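Local coordinates for polyhedrin (Operophtera brumata cypovirus 19, PDB 5A99), which forms the crystalline matrix of viral polyhedra, the micrometre-sized occlusion bodies that probably shelter cypovirus particles outside the insect host, at residues Phe113-Arg127 and Ser145-Arg157. Sequence-based numbering, arbitrary orientation.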
loop_
_atom_site.group_PDB
_atom_site.type_symbol
_atom_site.label_atom_id
_atom_site.label_comp_id
_atom_site.label_asym_id
_atom_site.label_seq_id
_atom_site.Cartn_x
_atom_site.Cartn_y
_atom_site.Cartn_z
ATOM N N PHE A 113 20.798 5.557 -0.573
ATOM C CA PHE A 113 19.563 5.879 -1.281
ATOM C C PHE A 113 19.940 6.426 -2.650
ATOM O O PHE A 113 20.739 7.359 -2.749
ATOM C CB PHE A 113 18.753 6.890 -0.464
ATOM C CG PHE A 113 17.469 7.322 -1.112
ATOM C CD1 PHE A 113 16.445 6.411 -1.337
ATOM C CD2 PHE A 113 17.272 8.644 -1.483
ATOM C CE1 PHE A 113 15.247 6.813 -1.917
ATOM C CE2 PHE A 113 16.076 9.049 -2.065
ATOM C CZ PHE A 113 15.068 8.125 -2.284
ATOM N N ILE A 114 19.395 5.811 -3.700
ATOM C CA ILE A 114 19.708 6.183 -5.074
ATOM C C ILE A 114 18.452 6.410 -5.895
ATOM O O ILE A 114 17.563 5.555 -5.958
ATOM C CB ILE A 114 20.564 5.106 -5.793
ATOM C CG1 ILE A 114 21.798 4.757 -4.960
ATOM C CG2 ILE A 114 20.998 5.596 -7.179
ATOM C CD1 ILE A 114 22.372 3.413 -5.283
ATOM N N VAL A 115 18.391 7.582 -6.519
ATOM C CA VAL A 115 17.332 7.908 -7.457
ATOM C C VAL A 115 17.961 7.987 -8.842
ATOM O O VAL A 115 19.068 8.484 -9.006
ATOM C CB VAL A 115 16.632 9.234 -7.103
ATOM C CG1 VAL A 115 15.917 9.101 -5.761
ATOM C CG2 VAL A 115 17.628 10.385 -7.081
ATOM N N GLN A 116 17.262 7.437 -9.821
ATOM C CA GLN A 116 17.764 7.354 -11.184
ATOM C C GLN A 116 16.646 7.595 -12.182
ATOM O O GLN A 116 15.509 7.188 -11.963
ATOM C CB GLN A 116 18.384 5.979 -11.439
ATOM C CG GLN A 116 18.897 5.798 -12.860
ATOM C CD GLN A 116 19.512 4.409 -13.098
ATOM O OE1 GLN A 116 20.239 3.886 -12.257
ATOM N NE2 GLN A 116 19.229 3.824 -14.255
ATOM N N GLY A 117 16.993 8.244 -13.285
ATOM C CA GLY A 117 16.038 8.639 -14.297
ATOM C C GLY A 117 16.052 10.145 -14.433
ATOM O O GLY A 117 16.923 10.809 -13.860
ATOM N N ASP A 118 15.107 10.682 -15.206
ATOM C CA ASP A 118 14.981 12.123 -15.349
ATOM C C ASP A 118 14.215 12.618 -14.139
ATOM O O ASP A 118 13.025 12.940 -14.218
ATOM C CB ASP A 118 14.243 12.496 -16.640
ATOM C CG ASP A 118 14.198 13.990 -16.868
ATOM O OD1 ASP A 118 15.148 14.675 -16.437
ATOM O OD2 ASP A 118 13.217 14.479 -17.471
ATOM N N VAL A 119 14.890 12.650 -12.999
ATOM C CA VAL A 119 14.198 12.991 -11.772
ATOM C C VAL A 119 14.185 14.499 -11.536
ATOM O O VAL A 119 15.105 15.226 -11.924
ATOM C CB VAL A 119 14.802 12.275 -10.538
ATOM C CG1 VAL A 119 14.922 10.793 -10.788
ATOM C CG2 VAL A 119 16.128 12.846 -10.189
ATOM N N ASP A 120 13.114 14.945 -10.898
ATOM C CA ASP A 120 13.009 16.288 -10.395
ATOM C C ASP A 120 13.774 16.323 -9.087
ATOM O O ASP A 120 13.292 15.851 -8.057
ATOM C CB ASP A 120 11.548 16.634 -10.151
ATOM C CG ASP A 120 11.377 17.935 -9.415
ATOM O OD1 ASP A 120 12.344 18.728 -9.360
ATOM O OD2 ASP A 120 10.266 18.180 -8.900
ATOM N N LEU A 121 14.981 16.860 -9.132
ATOM C CA LEU A 121 15.844 16.864 -7.956
ATOM C C LEU A 121 15.236 17.651 -6.791
ATOM O O LEU A 121 15.458 17.309 -5.633
ATOM C CB LEU A 121 17.220 17.413 -8.311
ATOM C CG LEU A 121 18.108 16.509 -9.171
ATOM C CD1 LEU A 121 19.342 17.262 -9.664
ATOM C CD2 LEU A 121 18.509 15.266 -8.405
ATOM N N GLY A 122 14.467 18.691 -7.103
ATOM C CA GLY A 122 13.752 19.451 -6.093
ATOM C C GLY A 122 12.631 18.674 -5.418
ATOM O O GLY A 122 12.065 19.126 -4.430
ATOM N N SER A 123 12.294 17.510 -5.950
ATOM C CA SER A 123 11.270 16.678 -5.329
ATOM C C SER A 123 11.897 15.565 -4.491
ATOM O O SER A 123 11.203 14.838 -3.790
ATOM C CB SER A 123 10.347 16.078 -6.391
ATOM O OG SER A 123 10.962 14.993 -7.063
ATOM N N VAL A 124 13.211 15.412 -4.561
ATOM C CA VAL A 124 13.833 14.304 -3.843
ATOM C C VAL A 124 13.835 14.555 -2.331
ATOM O O VAL A 124 14.478 15.481 -1.840
ATOM C CB VAL A 124 15.261 14.015 -4.341
ATOM C CG1 VAL A 124 15.870 12.921 -3.511
ATOM C CG2 VAL A 124 15.242 13.625 -5.811
ATOM N N TRP A 125 13.096 13.715 -1.610
ATOM C CA TRP A 125 12.844 13.908 -0.194
ATOM C C TRP A 125 13.077 12.588 0.521
ATOM O O TRP A 125 12.628 11.546 0.073
ATOM C CB TRP A 125 11.407 14.401 -0.001
ATOM C CG TRP A 125 10.956 14.456 1.425
ATOM C CD1 TRP A 125 11.262 15.421 2.341
ATOM C CD2 TRP A 125 10.093 13.523 2.096
ATOM N NE1 TRP A 125 10.657 15.143 3.540
ATOM C CE2 TRP A 125 9.930 13.989 3.419
ATOM C CE3 TRP A 125 9.445 12.347 1.709
ATOM C CZ2 TRP A 125 9.148 13.316 4.357
ATOM C CZ3 TRP A 125 8.655 11.681 2.649
ATOM C CH2 TRP A 125 8.522 12.164 3.953
ATOM N N PHE A 126 13.783 12.636 1.640
ATOM C CA PHE A 126 14.233 11.424 2.300
ATOM C C PHE A 126 14.315 11.704 3.800
ATOM O O PHE A 126 14.981 12.647 4.218
ATOM C CB PHE A 126 15.601 11.013 1.725
ATOM C CG PHE A 126 16.162 9.761 2.320
ATOM C CD1 PHE A 126 15.794 8.515 1.834
ATOM C CD2 PHE A 126 17.067 9.830 3.366
ATOM C CE1 PHE A 126 16.313 7.366 2.396
ATOM C CE2 PHE A 126 17.588 8.682 3.934
ATOM C CZ PHE A 126 17.218 7.453 3.451
ATOM N N ARG A 127 13.621 10.900 4.604
ATOM C CA ARG A 127 13.529 11.158 6.039
ATOM C C ARG A 127 13.587 9.866 6.821
ATOM O O ARG A 127 12.733 8.988 6.656
ATOM C CB ARG A 127 12.220 11.897 6.374
ATOM C CG ARG A 127 12.081 12.327 7.852
ATOM C CD ARG A 127 10.719 12.901 8.112
ATOM N NE ARG A 127 9.694 11.884 7.880
ATOM C CZ ARG A 127 8.407 12.135 7.694
ATOM N NH1 ARG A 127 7.959 13.379 7.702
ATOM N NH2 ARG A 127 7.558 11.131 7.499
ATOM N N SER A 145 6.020 18.141 8.974
ATOM C CA SER A 145 6.185 17.286 7.797
ATOM C C SER A 145 7.155 17.861 6.762
ATOM O O SER A 145 7.549 17.173 5.823
ATOM C CB SER A 145 4.837 17.076 7.129
ATOM O OG SER A 145 4.337 18.306 6.646
ATOM N N GLU A 146 7.514 19.128 6.929
ATOM C CA GLU A 146 8.394 19.809 5.991
ATOM C C GLU A 146 9.640 20.359 6.692
ATOM O O GLU A 146 9.568 21.342 7.437
ATOM C CB GLU A 146 7.658 20.956 5.300
ATOM C CG GLU A 146 6.459 20.539 4.455
ATOM C CD GLU A 146 6.852 19.792 3.187
ATOM O OE1 GLU A 146 8.072 19.623 2.924
ATOM O OE2 GLU A 146 5.930 19.374 2.451
ATOM N N ARG A 147 10.775 19.710 6.449
ATOM C CA ARG A 147 12.064 20.178 6.948
ATOM C C ARG A 147 13.082 20.173 5.808
ATOM O O ARG A 147 13.267 19.154 5.132
ATOM C CB ARG A 147 12.570 19.298 8.101
ATOM C CG ARG A 147 11.729 19.316 9.385
ATOM C CD ARG A 147 11.653 20.702 9.993
ATOM N NE ARG A 147 11.208 20.662 11.383
ATOM C CZ ARG A 147 10.752 21.712 12.059
ATOM N NH1 ARG A 147 10.650 22.909 11.482
ATOM N NH2 ARG A 147 10.401 21.563 13.324
ATOM N N ALA A 148 13.737 21.316 5.605
ATOM C CA ALA A 148 14.705 21.496 4.526
ATOM C C ALA A 148 15.773 20.399 4.528
ATOM O O ALA A 148 16.254 19.996 3.476
ATOM C CB ALA A 148 15.358 22.877 4.632
ATOM N N GLU A 149 16.120 19.915 5.712
ATOM C CA GLU A 149 17.166 18.913 5.868
ATOM C C GLU A 149 16.840 17.654 5.080
ATOM O O GLU A 149 17.731 16.948 4.605
ATOM C CB GLU A 149 17.341 18.562 7.348
ATOM C CG GLU A 149 18.114 19.599 8.138
ATOM C CD GLU A 149 17.229 20.660 8.778
ATOM O OE1 GLU A 149 16.019 20.754 8.447
ATOM O OE2 GLU A 149 17.765 21.409 9.614
ATOM N N ASN A 150 15.551 17.365 4.961
ATOM C CA ASN A 150 15.113 16.156 4.289
ATOM C C ASN A 150 15.021 16.292 2.770
ATOM O O ASN A 150 14.791 15.304 2.076
ATOM C CB ASN A 150 13.770 15.702 4.855
ATOM C CG ASN A 150 13.847 15.373 6.336
ATOM O OD1 ASN A 150 14.780 14.717 6.796
ATOM N ND2 ASN A 150 12.862 15.825 7.086
ATOM N N TYR A 151 15.204 17.506 2.258
ATOM C CA TYR A 151 15.273 17.720 0.811
ATOM C C TYR A 151 16.735 17.622 0.399
ATOM O O TYR A 151 17.462 18.627 0.324
ATOM C CB TYR A 151 14.612 19.044 0.415
ATOM C CG TYR A 151 13.103 18.933 0.537
ATOM C CD1 TYR A 151 12.471 19.193 1.742
ATOM C CD2 TYR A 151 12.327 18.473 -0.521
ATOM C CE1 TYR A 151 11.112 19.045 1.885
ATOM C CE2 TYR A 151 10.957 18.322 -0.388
ATOM C CZ TYR A 151 10.355 18.618 0.812
ATOM O OH TYR A 151 8.989 18.479 0.947
ATOM N N ILE A 152 17.141 16.379 0.131
ATOM C CA ILE A 152 18.553 15.994 0.126
ATOM C C ILE A 152 19.265 16.154 -1.213
ATOM O O ILE A 152 20.468 15.877 -1.304
ATOM C CB ILE A 152 18.724 14.526 0.572
ATOM C CG1 ILE A 152 17.932 13.587 -0.348
ATOM C CG2 ILE A 152 18.237 14.344 2.015
ATOM C CD1 ILE A 152 18.397 12.158 -0.315
ATOM N N GLY A 153 18.540 16.592 -2.238
ATOM C CA GLY A 153 19.087 16.703 -3.586
ATOM C C GLY A 153 20.531 17.167 -3.688
ATOM O O GLY A 153 21.359 16.501 -4.295
ATOM N N PRO A 154 20.851 18.326 -3.106
ATOM C CA PRO A 154 22.205 18.876 -3.271
ATOM C C PRO A 154 23.259 18.110 -2.472
ATOM O O PRO A 154 24.439 18.154 -2.809
ATOM C CB PRO A 154 22.058 20.315 -2.769
ATOM C CG PRO A 154 20.967 20.252 -1.756
ATOM C CD PRO A 154 20.001 19.188 -2.269
ATOM N N LEU A 155 22.828 17.392 -1.442
ATOM C CA LEU A 155 23.741 16.596 -0.636
ATOM C C LEU A 155 24.125 15.307 -1.345
ATOM O O LEU A 155 25.008 14.574 -0.891
ATOM C CB LEU A 155 23.102 16.227 0.692
ATOM C CG LEU A 155 22.568 17.365 1.554
ATOM C CD1 LEU A 155 22.172 16.786 2.905
ATOM C CD2 LEU A 155 23.600 18.513 1.694
ATOM N N MET A 156 23.433 15.008 -2.433
ATOM C CA MET A 156 23.670 13.753 -3.128
ATOM C C MET A 156 24.860 13.886 -4.065
ATOM O O MET A 156 25.270 14.993 -4.434
ATOM C CB MET A 156 22.431 13.305 -3.905
ATOM C CG MET A 156 21.164 13.279 -3.071
ATOM S SD MET A 156 19.718 12.759 -3.989
ATOM C CE MET A 156 19.791 10.999 -3.712
ATOM N N ARG A 157 25.420 12.737 -4.423
ATOM C CA ARG A 157 26.538 12.672 -5.343
ATOM C C ARG A 157 26.087 11.930 -6.581
ATOM O O ARG A 157 25.697 10.759 -6.519
ATOM C CB ARG A 157 27.749 11.985 -4.713
ATOM C CG ARG A 157 28.452 12.833 -3.661
ATOM C CD ARG A 157 29.659 12.114 -3.080
ATOM N NE ARG A 157 30.680 11.820 -4.089
ATOM C CZ ARG A 157 31.274 10.636 -4.238
ATOM N NH1 ARG A 157 30.941 9.620 -3.457
ATOM N NH2 ARG A 157 32.207 10.460 -5.166
HETATM O O HOH W 1 15.989 17.430 -2.699
HETATM O O HOH W 2 10.602 16.729 5.977
#
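Phe126 N donates to Asn150 O (2.9 Å, N-H...O 156°) in the plane of that carbonyl, pinning the loop 145-157 to strand 125-129, an edge strand of the three-stranded sheet within this chain. The same oxygen also receives a CA-H...O contact from Trp125. Two residues further along the loop, Ile152 N reaches back to Val124 O only weakly, at 3.4 Å. Water 1 bridges the same junction, donating to Leu121 O and Val124 O and accepting from Gly153 N. Beside these bonds, Trp125 lays CD1 over one face of the Tyr151 ring, 3.7 Å from CE1, with the two ring planes inclined at 46°. Tyr151 is tied at its far end by a very short bond from OH to Glu146 OE1, made in the plane of the ring. The indole NE1 packs 3.4 Å from Asn150 CB and donates to water 2, which in turn gives a hydrogen to Ser145 O and accepts one from Arg147 N.

On the apolar side, Ile152 holds CG1 between its backbone N and carbonyl carbon (chi1 58°), bringing CD1 to 3.6 Å from Phe126 CB and to the edge of the Phe113 ring. Met156, bent at chi3, sets SD against Val124 CG1 (3.9 Å) and CE near Val115 CG2 and Phe113, bridging to strand 110-116 of the larger sheet.

Further out, Arg127 CB lies over the rim of one indole face, while its NH1 is hydrogen-bonded to Tyr32 OH and its NH2 forms a salt bridge with Asp214, both of the second subunit; Arg211 of that subunit makes a cation-pi contact with Trp125. Asn150 O is thus satisfied by the strand backbone, and Gly153 N and Arg147 N by water; Ile152 and Met156 fasten the loop to both sheets, and the Trp125-Arg127 end joins this packing to the trimer interface.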